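Local coordinates for NINE HEME cytochrome C (Desulfovibrio desulfuricans, PDB 1OFY), which carries electrons through nine covalently bound hemes and may form part of a transmembrane redox complex that passes electrons to the cytoplasm for sulfate reduction, at residues A[220-225]-A[234-239]. Residues are numbered along the deposited sequence; the frame is centred on the assembly and turned at random.
With HEC (heme c), chain H.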
loop_
_atom_site.group_PDB
_atom_site.type_symbol
_atom_site.label_atom_id
_atom_site.label_comp_id
_atom_site.label_asym_id
_atom_site.label_seq_id
_atom_site.Cartn_x
_atom_site.Cartn_y
_atom_site.Cartn_z
ATOM N N LYS A 220 5.585 -5.813 -11.077
ATOM C CA LYS A 220 4.338 -5.717 -11.848
ATOM C C LYS A 220 4.706 -5.147 -13.217
ATOM O O LYS A 220 5.555 -4.257 -13.265
ATOM C CB LYS A 220 3.267 -4.872 -11.185
ATOM C CG LYS A 220 3.153 -4.956 -9.678
ATOM C CD LYS A 220 1.731 -5.165 -9.193
ATOM C CE LYS A 220 1.676 -6.055 -7.962
ATOM N NZ LYS A 220 1.216 -7.448 -8.244
ATOM N N PRO A 221 4.108 -5.608 -14.296
ATOM C CA PRO A 221 4.457 -5.122 -15.637
ATOM C C PRO A 221 4.473 -3.609 -15.758
ATOM O O PRO A 221 5.310 -3.052 -16.486
ATOM C CB PRO A 221 3.324 -5.704 -16.506
ATOM C CG PRO A 221 3.006 -6.989 -15.801
ATOM C CD PRO A 221 3.037 -6.621 -14.339
ATOM N N GLU A 222 3.605 -2.872 -15.066
ATOM C CA GLU A 222 3.697 -1.416 -15.216
ATOM C C GLU A 222 4.353 -0.714 -14.048
ATOM O O GLU A 222 4.212 0.491 -13.830
ATOM C CB GLU A 222 2.276 -0.875 -15.453
ATOM C CG GLU A 222 1.698 -1.486 -16.736
ATOM C CD GLU A 222 0.201 -1.293 -16.819
ATOM O OE1 GLU A 222 -0.352 -0.593 -15.951
ATOM O OE2 GLU A 222 -0.415 -1.843 -17.750
ATOM N N ILE A 223 5.120 -1.420 -13.221
ATOM C CA ILE A 223 5.645 -0.737 -12.038
ATOM C C ILE A 223 6.668 0.338 -12.346
ATOM O O ILE A 223 6.821 1.300 -11.580
ATOM C CB ILE A 223 6.242 -1.807 -11.092
ATOM C CG1 ILE A 223 6.448 -1.308 -9.661
ATOM C CG2 ILE A 223 7.519 -2.370 -11.662
ATOM C CD1 ILE A 223 6.583 -2.426 -8.655
ATOM N N LEU A 224 7.426 0.275 -13.446
ATOM C CA LEU A 224 8.443 1.324 -13.636
ATOM C C LEU A 224 7.816 2.667 -13.970
ATOM O O LEU A 224 8.431 3.707 -13.739
ATOM C CB LEU A 224 9.443 0.950 -14.733
ATOM C CG LEU A 224 10.243 -0.335 -14.475
ATOM C CD1 LEU A 224 11.253 -0.575 -15.593
ATOM C CD2 LEU A 224 10.912 -0.292 -13.100
ATOM N N CYS A 225 6.596 2.656 -14.513
ATOM C CA CYS A 225 5.873 3.906 -14.723
ATOM C C CYS A 225 5.742 4.675 -13.424
ATOM O O CYS A 225 5.716 5.905 -13.382
ATOM C CB CYS A 225 4.461 3.636 -15.273
ATOM S SG CYS A 225 4.459 2.512 -16.674
ATOM N N LEU A 234 -1.388 1.536 -10.896
ATOM C CA LEU A 234 -0.598 1.331 -12.112
ATOM C C LEU A 234 -1.534 1.330 -13.318
ATOM O O LEU A 234 -2.640 0.784 -13.288
ATOM C CB LEU A 234 0.221 0.045 -12.047
ATOM C CG LEU A 234 1.239 -0.066 -10.900
ATOM C CD1 LEU A 234 2.128 -1.297 -11.039
ATOM C CD2 LEU A 234 2.095 1.187 -10.813
ATOM N N SER A 235 -1.119 1.967 -14.409
ATOM C CA SER A 235 -2.017 2.209 -15.527
ATOM C C SER A 235 -1.253 2.640 -16.763
ATOM O O SER A 235 -0.187 3.253 -16.643
ATOM C CB SER A 235 -2.984 3.324 -15.107
ATOM O OG SER A 235 -3.580 3.901 -16.256
ATOM N N LEU A 236 -1.754 2.368 -17.963
ATOM C CA LEU A 236 -1.039 2.861 -19.143
ATOM C C LEU A 236 -1.411 4.313 -19.402
ATOM O O LEU A 236 -0.847 4.985 -20.269
ATOM C CB LEU A 236 -1.331 1.995 -20.364
ATOM C CG LEU A 236 -0.722 0.595 -20.369
ATOM C CD1 LEU A 236 -1.106 -0.155 -21.636
ATOM C CD2 LEU A 236 0.793 0.656 -20.226
ATOM N N THR A 237 -2.373 4.850 -18.656
ATOM C CA THR A 237 -2.698 6.270 -18.833
ATOM C C THR A 237 -2.869 6.972 -17.499
ATOM O O THR A 237 -3.971 7.349 -17.095
ATOM C CB THR A 237 -3.977 6.429 -19.677
ATOM O OG1 THR A 237 -5.030 5.677 -19.061
ATOM C CG2 THR A 237 -3.809 5.835 -21.070
ATOM N N PRO A 238 -1.774 7.186 -16.771
ATOM C CA PRO A 238 -1.888 7.754 -15.427
ATOM C C PRO A 238 -2.391 9.191 -15.483
ATOM O O PRO A 238 -2.294 9.873 -16.507
ATOM C CB PRO A 238 -0.452 7.692 -14.896
ATOM C CG PRO A 238 0.427 7.638 -16.097
ATOM C CD PRO A 238 -0.375 6.938 -17.161
ATOM N N PRO A 239 -2.936 9.662 -14.367
ATOM C CA PRO A 239 -3.425 11.036 -14.310
ATOM C C PRO A 239 -2.240 11.999 -14.421
ATOM O O PRO A 239 -1.091 11.604 -14.191
ATOM C CB PRO A 239 -4.061 11.150 -12.929
ATOM C CG PRO A 239 -3.472 10.041 -12.135
ATOM C CD PRO A 239 -3.114 8.948 -13.095
HETATM FE FE HEC H . 4.853 9.032 -18.344
HETATM C CHA HEC H . 3.165 11.844 -19.331
HETATM C CHB HEC H . 2.357 7.102 -19.667
HETATM C CHC HEC H . 6.645 6.250 -17.661
HETATM C CHD HEC H . 7.171 10.934 -16.794
HETATM N NA HEC H . 3.111 9.391 -19.284
HETATM C C1A HEC H . 2.587 10.627 -19.608
HETATM C C2A HEC H . 1.321 10.458 -20.285
HETATM C C3A HEC H . 1.105 9.140 -20.428
HETATM C C4A HEC H . 2.210 8.464 -19.780
HETATM C CMA HEC H . -0.090 8.486 -21.137
HETATM C CAA HEC H . 0.416 11.606 -20.745
HETATM C CBA HEC H . 0.812 12.045 -22.169
HETATM C CGA HEC H . -0.058 13.173 -22.688
HETATM O O1A HEC H . -0.608 13.921 -21.861
HETATM O O2A HEC H . -0.163 13.255 -23.925
HETATM N NB HEC H . 4.454 7.086 -18.408
HETATM C C1B HEC H . 3.388 6.458 -19.018
HETATM C C2B HEC H . 3.546 5.026 -18.902
HETATM C C3B HEC H . 4.732 4.795 -18.309
HETATM C C4B HEC H . 5.355 6.081 -18.104
HETATM C CMB HEC H . 2.513 4.009 -19.404
HETATM C CAB HEC H . 5.392 3.482 -17.893
HETATM C CBB HEC H . 5.652 2.541 -19.072
HETATM N NC HEC H . 6.556 8.643 -17.363
HETATM C C1C HEC H . 7.158 7.426 -17.174
HETATM C C2C HEC H . 8.376 7.595 -16.399
HETATM C C3C HEC H . 8.532 8.909 -16.186
HETATM C C4C HEC H . 7.389 9.576 -16.790
HETATM C CMC HEC H . 9.257 6.427 -15.936
HETATM C CAC HEC H . 9.635 9.685 -15.466
HETATM C CBC HEC H . 11.056 9.253 -15.861
HETATM N ND HEC H . 5.120 10.992 -18.127
HETATM C C1D HEC H . 6.110 11.601 -17.369
HETATM C C2D HEC H . 5.858 13.007 -17.277
HETATM C C3D HEC H . 4.710 13.263 -17.947
HETATM C C4D HEC H . 4.267 12.021 -18.512
HETATM C CMD HEC H . 6.729 14.043 -16.558
HETATM C CAD HEC H . 4.005 14.630 -18.078
HETATM C CBD HEC H . 2.804 14.715 -17.108
HETATM C CGD HEC H . 2.247 16.111 -16.951
HETATM O O1D HEC H . 2.966 17.068 -17.312
HETATM O O2D HEC H . 1.100 16.232 -16.454
#
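The carboxylate of Glu222 has CG and the CD2 methyl of Leu236 over one face, with Glu222 OE2 3.6 Å from Leu236 CG and Glu222 CD 4.0 Å from Leu236 CD2. At the carboxylate's edge, Glu222 OE1 comes within 3.1 Å of Ser235 N, but the angle is too poor for a hydrogen bond. Glu222 and Leu236 cross almost perpendicularly; beyond CG the glutamate runs extended (chi2 165°), which carries its head across to Ser235 and Leu236. The second flat group, the porphyrin of heme #6, has Pro238 over one face, its CD 3.7 Å from CHB of the heme. At the periphery, Leu236 CD2 lies 3.9 Å from heme CMB, and Cys225 SG is bonded to heme CAB at 1.8 Å, the thioether opening the Cys-X-X-Cys-His motif that Cys228 and His229 complete. On the side away from the heme edge, Leu234 CD1 lies 3.7 Å from Ile223 CA and 3.8 Å from Lys220 CB, against the type I turn from Lys220 to Ile223. Beyond the pair, Ile223 touches another heme, and Leu234 N is hydrogen-bonded to Glu124 of the second subunit. Within 234-239, Thr237 N donates to Ser235 OG, making an ST turn. Thus no hydrogen bond joins these segments of the loop between helices 212-217 and 241-244, in the second class III cytochrome c region: Leu234 packs on the turn, Cys225, Leu236 and Pro238 meet the heme, and Leu236 probably screens one carboxylate face from water.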